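Local coordinates for protein N-acyl-D-glutamate deacylase (Bordetella bronchiseptica, PDB 3GIP) that hydrolyses N-acyl-D-glutamate to D-glutamate and a carboxylate, as a zinc-containing member of the amidohydrolase superfamily, at residues A[80-88]-A[452-463]. Sequence-based numbering, arbitrary orientation.
Sequences RWKTSQGIT and IAGVLVNGAEVF
The guanidinium of Arg80, from the start of the short helix 80-83, meets the Phe463 ring at its CD1 and CE1 atoms. Phe463 CE1 lies over one face of the guanidinium, toward its rim, with Arg80 NH2 to Phe463 CE1 3.4 Å; the two planes are 47° apart, so this is an inclined contact and not a flat stack. The extended start of the arginine chain (chi1 -172°) followed by a bend at chi2 brings the group there, and NH1 is held by Pro464 O just beyond the hairpin. NH1 also donates to a water that donates to Val462 O and hydrogen-bonds Thr83 OG1, a three-way polar link where the segments share no direct hydrogen bond. Thr83 sends its other branch to the hairpin, CG2 meeting Val462 CG2 at 3.9 Å, while its carbonyl O faces Val455 CG2 at 3.6 Å. Ser84 points its hydroxyl back to Arg80 O, which also accepts Ser84 N, and leaves CB against Phe463 CE1 at 4.0 Å; Ser84 O meets Ile452 CG1 at 3.5 Å. Gly86, at positive phi, turns the chain out of the helix and passes its CA close to Val455 CG2. Thr88, the second residue of strand 87-92, packs CG2 on Val455 CG1 at a tight 3.4 Å and equally near Leu456 O, with Val457 CG2 beside it. Across the contact, strands 452-457 and 460-463 form a hairpin closed by a type I' turn, with a classic bulge placing Val462 and Phe463 opposite Val455. The helix ends in a Schellman motif, Ile87 N to Lys82 O and Gly86 N to Thr83 O; this cap leads into strand 87-92 of the amidohydrolase TIM barrel, and the hairpin 452-463 packs along both the capped helix and the start of that strand.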
ATOM      1  N   ARG A  80       9.170   0.586 -11.691  1.00 16.17           N
ATOM      2  CA  ARG A  80      10.353   1.303 -11.220  1.00 15.07           C
ATOM      3  C   ARG A  80      10.073   2.212 -10.024  1.00 15.21           C
ATOM      4  O   ARG A  80      10.971   2.478  -9.222  1.00 14.78           O
ATOM      5  CB  ARG A  80      10.958   2.116 -12.369  1.00 16.11           C
ATOM      6  CG  ARG A  80      12.304   2.766 -12.061  1.00 17.20           C
ATOM      7  CD  ARG A  80      13.422   1.742 -11.945  1.00 17.51           C
ATOM      8  NE  ARG A  80      14.736   2.380 -11.987  1.00 20.86           N
ATOM      9  CZ  ARG A  80      15.883   1.731 -12.155  1.00 20.71           C
ATOM     10  NH1 ARG A  80      15.889   0.414 -12.292  1.00 21.71           N
ATOM     11  NH2 ARG A  80      17.028   2.403 -12.205  1.00 23.46           N
ATOM     12  N   TRP A  81       8.836   2.687  -9.902  1.00 15.15           N
ATOM     13  CA  TRP A  81       8.482   3.548  -8.779  1.00 15.22           C
ATOM     14  C   TRP A  81       8.561   2.777  -7.467  1.00 15.62           C
ATOM     15  O   TRP A  81       8.676   3.376  -6.399  1.00 14.38           O
ATOM     16  CB  TRP A  81       7.082   4.154  -8.971  1.00 15.60           C
ATOM     17  CG  TRP A  81       5.956   3.172  -9.177  1.00 14.05           C
ATOM     18  CD1 TRP A  81       5.079   2.715  -8.234  1.00 14.41           C
ATOM     19  CD2 TRP A  81       5.571   2.558 -10.413  1.00 13.78           C
ATOM     20  NE1 TRP A  81       4.167   1.858  -8.807  1.00 14.71           N
ATOM     21  CE2 TRP A  81       4.450   1.744 -10.144  1.00 13.47           C
ATOM     22  CE3 TRP A  81       6.067   2.619 -11.722  1.00 14.87           C
ATOM     23  CZ2 TRP A  81       3.814   0.992 -11.139  1.00 14.23           C
ATOM     24  CZ3 TRP A  81       5.432   1.868 -12.713  1.00 14.55           C
ATOM     25  CH2 TRP A  81       4.319   1.069 -12.410  1.00 14.28           C
ATOM     26  N   LYS A  82       8.514   1.449  -7.554  1.00 14.66           N
ATOM     27  CA  LYS A  82       8.602   0.592  -6.371  1.00 14.65           C
ATOM     28  C   LYS A  82      10.048   0.191  -6.105  1.00 14.32           C
ATOM     29  O   LYS A  82      10.578   0.406  -5.017  1.00 14.01           O
ATOM     30  CB  LYS A  82       7.791  -0.695  -6.559  1.00 14.82           C
ATOM     31  CG  LYS A  82       6.306  -0.517  -6.798  1.00 15.14           C
ATOM     32  CD  LYS A  82       5.584   0.074  -5.602  1.00 16.41           C
ATOM     33  CE  LYS A  82       4.087  -0.124  -5.773  1.00 15.20           C
ATOM     34  NZ  LYS A  82       3.260   0.625  -4.792  1.00 14.50           N
ATOM     35  N   THR A  83      10.688  -0.400  -7.108  1.00 14.42           N
ATOM     36  CA  THR A  83      12.056  -0.863  -6.946  1.00 14.64           C
ATOM     37  C   THR A  83      13.052   0.232  -6.583  1.00 13.63           C
ATOM     38  O   THR A  83      13.965   0.003  -5.785  1.00 14.00           O
ATOM     39  CB  THR A  83      12.552  -1.585  -8.218  1.00 15.72           C
ATOM     40  OG1 THR A  83      12.630  -0.651  -9.298  1.00 15.58           O
ATOM     41  CG2 THR A  83      11.597  -2.709  -8.598  1.00 16.45           C
ATOM     42  N   SER A  84      12.875   1.420  -7.154  1.00 13.84           N
ATOM     43  CA  SER A  84      13.785   2.529  -6.890  1.00 13.66           C
ATOM     44  C   SER A  84      13.736   3.042  -5.454  1.00 13.83           C
ATOM     45  O   SER A  84      14.606   3.809  -5.045  1.00 13.66           O
ATOM     46  CB  SER A  84      13.530   3.680  -7.867  1.00 14.51           C
ATOM     47  OG  SER A  84      12.265   4.276  -7.653  1.00 14.14           O
ATOM     48  N   GLN A  85      12.720   2.637  -4.695  1.00 12.69           N
ATOM     49  CA  GLN A  85      12.646   3.045  -3.297  1.00 12.75           C
ATOM     50  C   GLN A  85      12.788   1.842  -2.362  1.00 14.03           C
ATOM     51  O   GLN A  85      12.462   1.914  -1.173  1.00 13.51           O
ATOM     52  CB  GLN A  85      11.357   3.831  -3.003  1.00 13.24           C
ATOM     53  CG  GLN A  85      10.047   3.118  -3.259  1.00 12.60           C
ATOM     54  CD  GLN A  85       8.853   3.967  -2.854  1.00 13.52           C
ATOM     55  OE1 GLN A  85       8.708   4.339  -1.686  1.00 13.71           O
ATOM     56  NE2 GLN A  85       7.993   4.283  -3.817  1.00 13.09           N
ATOM     57  N   GLY A  86      13.284   0.737  -2.921  1.00 13.57           N
ATOM     58  CA  GLY A  86      13.533  -0.470  -2.149  1.00 12.01           C
ATOM     59  C   GLY A  86      12.417  -1.465  -1.897  1.00 11.79           C
ATOM     60  O   GLY A  86      12.595  -2.385  -1.102  1.00 13.28           O
ATOM     61  N   ILE A  87      11.287  -1.308  -2.578  1.00 12.25           N
ATOM     62  CA  ILE A  87      10.137  -2.190  -2.393  1.00 12.62           C
ATOM     63  C   ILE A  87      10.254  -3.479  -3.207  1.00 12.95           C
ATOM     64  O   ILE A  87      10.499  -3.432  -4.412  1.00 12.67           O
ATOM     65  CB  ILE A  87       8.842  -1.451  -2.784  1.00 13.20           C
ATOM     66  CG1 ILE A  87       8.645  -0.249  -1.859  1.00 13.39           C
ATOM     67  CG2 ILE A  87       7.645  -2.385  -2.704  1.00 11.90           C
ATOM     68  CD1 ILE A  87       7.592   0.728  -2.343  1.00 12.66           C
ATOM     69  N   THR A  88      10.072  -4.619  -2.541  1.00 13.29           N
ATOM     70  CA  THR A  88      10.161  -5.928  -3.194  1.00 14.14           C
ATOM     71  C   THR A  88       8.837  -6.695  -3.196  1.00 14.22           C
ATOM     72  O   THR A  88       8.707  -7.720  -3.872  1.00 14.65           O
ATOM     73  CB  THR A  88      11.223  -6.815  -2.520  1.00 13.51           C
ATOM     74  OG1 THR A  88      10.938  -6.920  -1.120  1.00 13.63           O
ATOM     75  CG2 THR A  88      12.608  -6.224  -2.707  1.00 14.43           C
ATOM     76  N   ILE A 452      19.703   4.121  -2.578  1.00 15.95           N
ATOM     77  CA  ILE A 452      19.354   2.716  -2.766  1.00 15.43           C
ATOM     78  C   ILE A 452      20.412   2.161  -3.715  1.00 16.70           C
ATOM     79  O   ILE A 452      20.490   2.568  -4.873  1.00 16.89           O
ATOM     80  CB  ILE A 452      17.956   2.554  -3.398  1.00 15.70           C
ATOM     81  CG1 ILE A 452      16.890   3.129  -2.461  1.00 15.44           C
ATOM     82  CG2 ILE A 452      17.672   1.076  -3.669  1.00 16.34           C
ATOM     83  CD1 ILE A 452      16.805   2.432  -1.110  1.00 14.67           C
ATOM     84  N   ALA A 453      21.234   1.244  -3.214  1.00 16.90           N
ATOM     85  CA  ALA A 453      22.307   0.662  -4.011  1.00 17.26           C
ATOM     86  C   ALA A 453      21.888  -0.539  -4.851  1.00 17.54           C
ATOM     87  O   ALA A 453      22.362  -0.709  -5.974  1.00 17.32           O
ATOM     88  CB  ALA A 453      23.472   0.274  -3.104  1.00 18.47           C
ATOM     89  N   GLY A 454      21.006  -1.372  -4.315  1.00 16.66           N
ATOM     90  CA  GLY A 454      20.578  -2.537  -5.063  1.00 16.58           C
ATOM     91  C   GLY A 454      19.369  -3.210  -4.460  1.00 15.76           C
ATOM     92  O   GLY A 454      19.107  -3.083  -3.265  1.00 14.93           O
ATOM     93  N   VAL A 455      18.626  -3.930  -5.292  1.00 15.73           N
ATOM     94  CA  VAL A 455      17.437  -4.630  -4.831  1.00 15.62           C
ATOM     95  C   VAL A 455      17.327  -5.998  -5.484  1.00 16.03           C
ATOM     96  O   VAL A 455      17.467  -6.130  -6.701  1.00 16.48           O
ATOM     97  CB  VAL A 455      16.150  -3.846  -5.162  1.00 15.22           C
ATOM     98  CG1 VAL A 455      14.934  -4.608  -4.648  1.00 15.06           C
ATOM     99  CG2 VAL A 455      16.205  -2.460  -4.539  1.00 16.48           C
ATOM    100  N   LEU A 456      17.085  -7.012  -4.659  1.00 16.36           N
ATOM    101  CA  LEU A 456      16.910  -8.371  -5.145  1.00 16.36           C
ATOM    102  C   LEU A 456      15.491  -8.803  -4.815  1.00 16.20           C
ATOM    103  O   LEU A 456      14.976  -8.512  -3.732  1.00 17.05           O
ATOM    104  CB  LEU A 456      17.878  -9.340  -4.460  1.00 16.52           C
ATOM    105  CG  LEU A 456      19.387  -9.154  -4.605  1.00 16.25           C
ATOM    106  CD1 LEU A 456      20.097 -10.252  -3.813  1.00 17.67           C
ATOM    107  CD2 LEU A 456      19.784  -9.213  -6.071  1.00 18.15           C
ATOM    108  N   VAL A 457      14.855  -9.476  -5.763  1.00 16.24           N
ATOM    109  CA  VAL A 457      13.516 -10.010  -5.570  1.00 16.34           C
ATOM    110  C   VAL A 457      13.713 -11.500  -5.806  1.00 17.09           C
ATOM    111  O   VAL A 457      14.097 -11.913  -6.900  1.00 17.71           O
ATOM    112  CB  VAL A 457      12.513  -9.442  -6.596  1.00 16.06           C
ATOM    113  CG1 VAL A 457      11.206 -10.219  -6.535  1.00 15.72           C
ATOM    114  CG2 VAL A 457      12.252  -7.969  -6.301  1.00 17.48           C
ATOM    115  N   ASN A 458      13.486 -12.297  -4.769  1.00 16.56           N
ATOM    116  CA  ASN A 458      13.664 -13.740  -4.868  1.00 17.66           C
ATOM    117  C   ASN A 458      15.048 -14.079  -5.424  1.00 19.01           C
ATOM    118  O   ASN A 458      15.203 -14.971  -6.264  1.00 20.35           O
ATOM    119  CB  ASN A 458      12.559 -14.339  -5.737  1.00 17.11           C
ATOM    120  CG  ASN A 458      11.182 -14.133  -5.135  1.00 16.77           C
ATOM    121  OD1 ASN A 458      10.247 -13.714  -5.815  1.00 19.10           O
ATOM    122  ND2 ASN A 458      11.052 -14.432  -3.847  1.00 15.20           N
ATOM    123  N   GLY A 459      16.048 -13.345  -4.946  1.00 18.09           N
ATOM    124  CA  GLY A 459      17.422 -13.572  -5.357  1.00 18.89           C
ATOM    125  C   GLY A 459      17.873 -12.972  -6.676  1.00 19.37           C
ATOM    126  O   GLY A 459      19.060 -13.030  -7.006  1.00 21.08           O
ATOM    127  N   ALA A 460      16.946 -12.399  -7.436  1.00 19.56           N
ATOM    128  CA  ALA A 460      17.295 -11.806  -8.725  1.00 18.59           C
ATOM    129  C   ALA A 460      17.318 -10.284  -8.662  1.00 18.77           C
ATOM    130  O   ALA A 460      16.434  -9.663  -8.075  1.00 17.39           O
ATOM    131  CB  ALA A 460      16.311 -12.269  -9.789  1.00 20.70           C
ATOM    132  N   GLU A 461      18.328  -9.681  -9.280  1.00 18.32           N
ATOM    133  CA  GLU A 461      18.437  -8.228  -9.288  1.00 18.38           C
ATOM    134  C   GLU A 461      17.337  -7.565 -10.109  1.00 18.14           C
ATOM    135  O   GLU A 461      17.066  -7.969 -11.242  1.00 18.45           O
ATOM    136  CB  GLU A 461      19.790  -7.790  -9.855  1.00 19.83           C
ATOM    137  CG  GLU A 461      19.928  -6.268  -9.967  1.00 19.32           C
ATOM    138  CD  GLU A 461      21.201  -5.823 -10.666  1.00 21.05           C
ATOM    139  OE1 GLU A 461      22.071  -6.678 -10.943  1.00 21.10           O
ATOM    140  OE2 GLU A 461      21.334  -4.609 -10.933  1.00 19.36           O
ATOM    141  N   VAL A 462      16.694  -6.553  -9.530  1.00 16.32           N
ATOM    142  CA  VAL A 462      15.664  -5.803 -10.242  1.00 15.71           C
ATOM    143  C   VAL A 462      16.072  -4.335 -10.268  1.00 16.50           C
ATOM    144  O   VAL A 462      15.549  -3.550 -11.055  1.00 17.00           O
ATOM    145  CB  VAL A 462      14.270  -5.931  -9.588  1.00 15.33           C
ATOM    146  CG1 VAL A 462      13.775  -7.366  -9.704  1.00 15.93           C
ATOM    147  CG2 VAL A 462      14.322  -5.492  -8.129  1.00 15.10           C
ATOM    148  N   PHE A 463      17.012  -3.980  -9.398  1.00 16.06           N
ATOM    149  CA  PHE A 463      17.528  -2.617  -9.317  1.00 17.22           C
ATOM    150  C   PHE A 463      19.002  -2.701  -8.926  1.00 17.44           C
ATOM    151  O   PHE A 463      19.370  -3.490  -8.054  1.00 17.12           O
ATOM    152  CB  PHE A 463      16.768  -1.816  -8.256  1.00 17.50           C
ATOM    153  CG  PHE A 463      17.189  -0.378  -8.170  1.00 16.36           C
ATOM    154  CD1 PHE A 463      16.535   0.598  -8.913  1.00 17.94           C
ATOM    155  CD2 PHE A 463      18.267  -0.005  -7.375  1.00 17.97           C
ATOM    156  CE1 PHE A 463      16.950   1.929  -8.864  1.00 17.67           C
ATOM    157  CE2 PHE A 463      18.692   1.322  -7.319  1.00 18.02           C
ATOM    158  CZ  PHE A 463      18.031   2.290  -8.066  1.00 17.79           C
TER
HETATM  159  O   HOH W   1      13.959  -1.566 -11.435  1.00 18.82           O